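Local coordinates for enone reductase CLA-ER (Lactobacillus plantarum, PDB 4QLY), which is an FMN-dependent enone reductase of the nitroreductase family that catalyses a key step in the saturation of unsaturated fatty acids by gut bacteria, at the interface of chains A and B. Numbering follows the deposited sequence. Chains: chain A/B, Enone reductase CLA-ER.

Contacts 1 and 2 follow one another along the C-terminal arm of chain B where it lies on chain A. The centres of their C-alpha atoms are about 12 Å apart. Both use chain A helix 36-46 and strand 58-63, and they share A:Val62. In contact 1, strand 215-217 of chain B pairs in parallel with strand 58-63 of chain A, while the 3-10 helix 211-214 packs against helix 36-46. In contact 2, the last two residues of the arm reach the start of helix 66-73. The interface is two-fold symmetric, so each chain lends its arm to the other, an exchange typical of nitroreductase dimers.

Contact 1: the interface of chains A and B. Residues chain A 40, 43-44, 60, 62; chain B 211-212, 215, 217.
A:Gln40 and B:Thr215 meet tip to tip across the interface. The amide nitrogen NE2 of A:Gln40 donates to the hydroxyl OG1 of B:Thr215 at 2.8 Å. The bond is nearly straight, 170° at the hydrogen, and lies in the amide plane. The glutamine has CG anti to the backbone N (chi1 -171°), and a bend at chi2 (74°) turns the amide toward the threonine. The aliphatic chain of B:Lys212 crosses it at about a right angle, with its CG 3.6 Å from CD of A:Gln40.

The methyl of B:Thr215 serves a second neighbour: CG2 touches CG2 of A:Val62 at 3.8 Å. A:Val62 and B:Phe217 lie side by side and point the same way. CG1 of the valine is 3.5 Å from ring atom CE2 of the phenylalanine, and its CG2 sits above the ring face, toward the rim. At the other end, CB of B:Ala211 rests 3.9 Å from CA of A:Ala44 on helix 36-46.

Behind this shell, further contacts probably help to position the threonine hydroxyl. OG1 of B:Thr215 donates to the carbonyl O of B:Ala211 at 2.7 Å, from above the carbonyl plane. The hydroxyl thus accepts from one chain and donates within its own, which should fix its rotation. CG2 of A:Ile43 lies over one face of the A:Phe60 ring, toward the rim, and its contact with OG1 of B:Thr215 is looser, at 4.0 Å.

Parallel beta bridges pair A:Phe60 with B:Thr215 and A:Val62 with B:Phe217. The arm of chain B therefore extends the sheet of chain A at strand 58-63, with helix 36-46 packed beside it, and helps tie the two subunits together.

Contact 2: the interface of chains A and B. Residues chain A 36, 62-65, 67-68, 72; chain B 218-219.
The C-terminal tail of chain B, B:Leu218 and the final residue B:Ala219, docks between the end of chain A strand 58-63 and the start of helix 66-73. The backbone N of B:Leu218 donates to O of A:Val62 at 2.9 Å and continues the strand pairing. The terminal oxygen O of B:Ala219 accepts from the guanidinium NH2 of A:Arg36 at 2.7 Å, tilted about 21° from the guanidinium plane. The A:Arg36 chain is extended from CG to NE (chi2 -163°), which carries the guanidinium out to the tail of chain B.

A:Asp64 holds that guanidinium side-on. NE of A:Arg36 binds OD2 of A:Asp64 at 2.8 Å, in plane and as a salt bridge, while NH2 binds OD1; both oxygens use their syn lone pairs. An alanine at A:Arg36 would probably leave the tail's terminal oxygen without this donor and A:Asp64 without its charged mate.

Water 1 links the chains, lying 2.6 Å from OD1 of A:Asp64 and 3.1 Å from the backbone N of B:Ala219. It also bonds to O of A:Val62 and N of A:Asp64.

The methyl CB of B:Ala219 packs 3.6 Å from CB of A:Ala68. It also touches OG1 of A:Thr65, which accepts from N of A:Ala68 at the helix start. CD2 of B:Leu218 lies alongside CG2 of A:Val63 at 4.0 Å, and that methyl sits over one face of the A:Phe72 ring, toward the rim.

Together these contacts fasten the end of the exchanged arm to the partner subunit.

Contact 1: the interface of chains A and B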
ATOM      1  N   GLN A  40       2.365  19.861   2.056  1.00 23.53           N
ATOM      2  CA  GLN A  40       1.234  19.487   2.896  1.00 22.51           C
ATOM      3  C   GLN A  40       0.038  19.121   2.015  1.00 23.30           C
ATOM      4  O   GLN A  40      -0.698  18.188   2.309  1.00 24.07           O
ATOM      5  CB  GLN A  40       0.873  20.625   3.872  1.00 24.05           C
ATOM      6  CG  GLN A  40      -0.170  20.227   4.935  1.00 29.37           C
ATOM      7  CD  GLN A  40       0.384  19.312   6.051  1.00 32.10           C
ATOM      8  OE1 GLN A  40       0.982  19.796   7.021  1.00 34.73           O
ATOM      9  NE2 GLN A  40       0.156  17.993   5.929  1.00 21.12           N
ATOM     10  N   ILE A  43       0.435  15.649   0.553  1.00 25.27           N
ATOM     11  CA  ILE A  43       0.117  14.721   1.630  1.00 25.32           C
ATOM     12  C   ILE A  43      -1.403  14.577   1.828  1.00 26.04           C
ATOM     13  O   ILE A  43      -1.919  13.454   1.948  1.00 21.25           O
ATOM     14  CB  ILE A  43       0.779  15.174   2.937  1.00 25.62           C
ATOM     15  CG1 ILE A  43       2.292  14.960   2.834  1.00 22.37           C
ATOM     16  CG2 ILE A  43       0.182  14.442   4.131  1.00 20.25           C
ATOM     17  CD1 ILE A  43       3.122  15.683   3.874  1.00 24.59           C
ATOM     18  N   ALA A  44      -2.119  15.701   1.843  1.00 22.42           N
ATOM     19  CA  ALA A  44      -3.574  15.654   2.001  1.00 22.61           C
ATOM     20  C   ALA A  44      -4.220  14.884   0.856  1.00 20.61           C
ATOM     21  O   ALA A  44      -5.140  14.077   1.065  1.00 21.81           O
ATOM     22  CB  ALA A  44      -4.169  17.072   2.090  1.00 25.99           C
ATOM     23  N   PHE A  60       3.075  11.392   9.010  1.00 20.40           N
ATOM     24  CA  PHE A  60       4.125  11.892   8.132  1.00 21.18           C
ATOM     25  C   PHE A  60       5.130  12.772   8.866  1.00 22.07           C
ATOM     26  O   PHE A  60       4.754  13.711   9.574  1.00 23.28           O
ATOM     27  CB  PHE A  60       3.493  12.675   6.987  1.00 18.60           C
ATOM     28  CG  PHE A  60       2.300  11.991   6.397  1.00 23.27           C
ATOM     29  CD1 PHE A  60       2.469  10.986   5.444  1.00 19.24           C
ATOM     30  CD2 PHE A  60       1.013  12.318   6.812  1.00 18.98           C
ATOM     31  CE1 PHE A  60       1.364  10.330   4.899  1.00 21.93           C
ATOM     32  CE2 PHE A  60      -0.094  11.663   6.280  1.00 22.37           C
ATOM     33  CZ  PHE A  60       0.084  10.672   5.318  1.00 20.67           C
ATOM     34  N   VAL A  62       8.165  15.216   7.786  1.00 22.14           N
ATOM     35  CA  VAL A  62       8.711  15.832   6.599  1.00 22.58           C
ATOM     36  C   VAL A  62      10.118  16.303   6.887  1.00 24.75           C
ATOM     37  O   VAL A  62      10.374  16.994   7.875  1.00 25.97           O
ATOM     38  CB  VAL A  62       7.847  17.002   6.110  1.00 21.45           C
ATOM     39  CG1 VAL A  62       8.438  17.613   4.863  1.00 21.63           C
ATOM     40  CG2 VAL A  62       6.439  16.526   5.831  1.00 23.61           C
TER
ATOM     41  N   ALA B 211      -4.994  16.823   7.399  1.00 23.99           N
ATOM     42  CA  ALA B 211      -3.710  16.113   7.337  1.00 24.64           C
ATOM     43  C   ALA B 211      -2.606  16.807   8.148  1.00 23.33           C
ATOM     44  O   ALA B 211      -1.594  16.190   8.480  1.00 19.92           O
ATOM     45  CB  ALA B 211      -3.267  15.941   5.889  1.00 25.10           C
ATOM     46  N   LYS B 212      -2.818  18.072   8.513  1.00 24.72           N
ATOM     47  CA  LYS B 212      -1.832  18.773   9.331  1.00 24.14           C
ATOM     48  C   LYS B 212      -1.747  18.154  10.730  1.00 22.38           C
ATOM     49  O   LYS B 212      -0.719  18.253  11.392  1.00 23.05           O
ATOM     50  CB  LYS B 212      -2.152  20.268   9.413  1.00 26.01           C
ATOM     51  CG  LYS B 212      -1.971  21.022   8.100  1.00 29.10           C
ATOM     52  CD  LYS B 212      -2.373  22.502   8.251  1.00 25.80           C
ATOM     53  CE  LYS B 212      -1.589  23.187   9.369  1.00 30.10           C
ATOM     54  NZ  LYS B 212      -0.133  23.408   9.057  1.00 36.66           N
ATOM     55  N   THR B 215       0.995  15.431  10.518  1.00 19.70           N
ATOM     56  CA  THR B 215       2.240  15.809   9.841  1.00 20.28           C
ATOM     57  C   THR B 215       3.197  16.577  10.751  1.00 24.68           C
ATOM     58  O   THR B 215       2.792  17.545  11.421  1.00 24.42           O
ATOM     59  CB  THR B 215       1.943  16.685   8.587  1.00 22.21           C
ATOM     60  OG1 THR B 215       1.032  16.004   7.708  1.00 21.18           O
ATOM     61  CG2 THR B 215       3.225  17.024   7.838  1.00 22.37           C
ATOM     62  N   PHE B 217       7.078  18.572  10.826  1.00 25.01           N
ATOM     63  CA  PHE B 217       8.280  19.001  10.115  1.00 23.56           C
ATOM     64  C   PHE B 217       9.496  18.874  11.021  1.00 24.37           C
ATOM     65  O   PHE B 217       9.552  19.484  12.090  1.00 23.89           O
ATOM     66  CB  PHE B 217       8.137  20.430   9.596  1.00 25.90           C
ATOM     67  CG  PHE B 217       7.239  20.537   8.406  1.00 27.86           C
ATOM     68  CD1 PHE B 217       5.869  20.628   8.569  1.00 28.84           C
ATOM     69  CD2 PHE B 217       7.765  20.507   7.118  1.00 29.64           C
ATOM     70  CE1 PHE B 217       5.031  20.711   7.466  1.00 27.13           C
ATOM     71  CE2 PHE B 217       6.934  20.583   6.009  1.00 31.25           C
ATOM     72  CZ  PHE B 217       5.561  20.682   6.188  1.00 31.46           C
TER

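Contact 2: the interface of chains A and B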
ATOM      1  N   ARG A  36       6.333  24.389   1.536  1.00 26.96           N
ATOM      2  CA  ARG A  36       5.657  23.553   2.521  1.00 28.05           C
ATOM      3  C   ARG A  36       4.148  23.504   2.267  1.00 28.40           C
ATOM      4  O   ARG A  36       3.484  22.518   2.600  1.00 27.23           O
ATOM      5  CB  ARG A  36       5.987  24.035   3.932  1.00 27.61           C
ATOM      6  CG  ARG A  36       7.470  23.842   4.245  1.00 27.99           C
ATOM      7  CD  ARG A  36       7.796  23.916   5.719  1.00 24.77           C
ATOM      8  NE  ARG A  36       9.109  23.328   5.996  1.00 26.63           N
ATOM      9  CZ  ARG A  36       9.793  23.541   7.111  1.00 25.34           C
ATOM     10  NH1 ARG A  36       9.286  24.340   8.040  1.00 27.04           N
ATOM     11  NH2 ARG A  36      10.978  22.966   7.300  1.00 22.06           N
ATOM     12  N   VAL A  62       8.165  15.216   7.786  1.00 22.14           N
ATOM     13  CA  VAL A  62       8.711  15.832   6.599  1.00 22.58           C
ATOM     14  C   VAL A  62      10.118  16.303   6.887  1.00 24.75           C
ATOM     15  O   VAL A  62      10.374  16.994   7.875  1.00 25.97           O
ATOM     16  CB  VAL A  62       7.847  17.002   6.110  1.00 21.45           C
ATOM     17  CG1 VAL A  62       8.438  17.613   4.863  1.00 21.63           C
ATOM     18  CG2 VAL A  62       6.439  16.526   5.831  1.00 23.61           C
ATOM     19  N   VAL A  63      11.026  15.894   6.015  1.00 22.08           N
ATOM     20  CA  VAL A  63      12.437  16.238   6.109  1.00 23.18           C
ATOM     21  C   VAL A  63      12.770  17.074   4.883  1.00 25.97           C
ATOM     22  O   VAL A  63      12.885  16.532   3.779  1.00 25.98           O
ATOM     23  CB  VAL A  63      13.317  14.970   6.148  1.00 25.76           C
ATOM     24  CG1 VAL A  63      14.818  15.327   6.176  1.00 24.08           C
ATOM     25  CG2 VAL A  63      12.918  14.073   7.335  1.00 22.53           C
ATOM     26  N   ASP A  64      12.899  18.389   5.049  1.00 23.95           N
ATOM     27  CA  ASP A  64      13.101  19.244   3.877  1.00 24.62           C
ATOM     28  C   ASP A  64      14.140  20.359   4.083  1.00 25.12           C
ATOM     29  O   ASP A  64      14.108  21.405   3.423  1.00 26.05           O
ATOM     30  CB  ASP A  64      11.768  19.844   3.447  1.00 21.78           C
ATOM     31  CG  ASP A  64      11.189  20.796   4.494  1.00 25.81           C
ATOM     32  OD1 ASP A  64      11.610  20.727   5.672  1.00 21.58           O
ATOM     33  OD2 ASP A  64      10.318  21.608   4.125  1.00 22.46           O
ATOM     34  N   THR A  65      15.065  20.136   5.000  1.00 25.11           N
ATOM     35  CA  THR A  65      16.156  21.082   5.199  1.00 25.83           C
ATOM     36  C   THR A  65      17.437  20.300   5.377  1.00 25.32           C
ATOM     37  O   THR A  65      17.389  19.144   5.797  1.00 25.82           O
ATOM     38  CB  THR A  65      15.957  21.971   6.451  1.00 24.51           C
ATOM     39  OG1 THR A  65      16.117  21.161   7.620  1.00 25.22           O
ATOM     40  CG2 THR A  65      14.587  22.654   6.456  1.00 22.54           C
ATOM     41  N   GLU A  67      19.470  20.522   7.727  1.00 28.03           N
ATOM     42  CA  GLU A  67      19.577  20.185   9.139  1.00 29.21           C
ATOM     43  C   GLU A  67      18.760  18.941   9.448  1.00 26.97           C
ATOM     44  O   GLU A  67      19.202  18.053  10.189  1.00 25.92           O
ATOM     45  CB  GLU A  67      19.112  21.370  10.013  1.00 28.53           C
ATOM     46  CG  GLU A  67      20.110  22.530  10.048  1.00 37.55           C
ATOM     47  CD  GLU A  67      20.319  23.198   8.688  1.00 38.40           C
ATOM     48  OE1 GLU A  67      19.315  23.545   8.017  1.00 38.30           O
ATOM     49  OE2 GLU A  67      21.492  23.362   8.286  1.00 42.61           O
ATOM     50  N   ALA A  68      17.562  18.890   8.873  1.00 23.01           N
ATOM     51  CA  ALA A  68      16.670  17.742   9.050  1.00 25.19           C
ATOM     52  C   ALA A  68      17.283  16.504   8.392  1.00 26.75           C
ATOM     53  O   ALA A  68      17.283  15.406   8.961  1.00 26.30           O
ATOM     54  CB  ALA A  68      15.290  18.041   8.461  1.00 21.93           C
ATOM     55  N   PHE A  72      18.154  12.932  10.094  1.00 26.45           N
ATOM     56  CA  PHE A  72      17.390  11.849   9.488  1.00 26.25           C
ATOM     57  C   PHE A  72      18.328  10.749   8.975  1.00 29.88           C
ATOM     58  O   PHE A  72      18.053   9.561   9.139  1.00 32.28           O
ATOM     59  CB  PHE A  72      16.511  12.434   8.363  1.00 26.47           C
ATOM     60  CG  PHE A  72      15.725  11.417   7.568  1.00 26.58           C
ATOM     61  CD1 PHE A  72      14.765  10.617   8.183  1.00 24.57           C
ATOM     62  CD2 PHE A  72      15.904  11.308   6.190  1.00 23.67           C
ATOM     63  CE1 PHE A  72      14.003   9.693   7.436  1.00 23.95           C
ATOM     64  CE2 PHE A  72      15.159  10.389   5.440  1.00 28.27           C
ATOM     65  CZ  PHE A  72      14.210   9.579   6.069  1.00 24.53           C
TER
ATOM     66  N   LEU B 218      10.477  18.096  10.576  1.00 22.61           N
ATOM     67  CA  LEU B 218      11.615  17.754  11.427  1.00 27.16           C
ATOM     68  C   LEU B 218      12.490  18.963  11.762  1.00 23.47           C
ATOM     69  O   LEU B 218      12.862  19.143  12.921  1.00 27.48           O
ATOM     70  CB  LEU B 218      12.463  16.652  10.782  1.00 21.58           C
ATOM     71  CG  LEU B 218      13.422  15.933  11.742  1.00 27.70           C
ATOM     72  CD1 LEU B 218      12.679  15.410  12.969  1.00 24.83           C
ATOM     73  CD2 LEU B 218      14.149  14.775  11.029  1.00 25.42           C
ATOM     74  N   ALA B 219      12.815  19.798  10.782  1.00 24.68           N
ATOM     75  CA  ALA B 219      13.629  20.986  11.091  1.00 29.02           C
ATOM     76  C   ALA B 219      13.316  22.191  10.190  1.00 28.97           C
ATOM     77  O   ALA B 219      12.262  22.242   9.551  1.00 27.86           O
ATOM     78  CB  ALA B 219      15.130  20.645  11.011  1.00 27.02           C
TER
HETATM   79  O   HOH W   1      12.242  19.326   7.808  1.00 28.16           O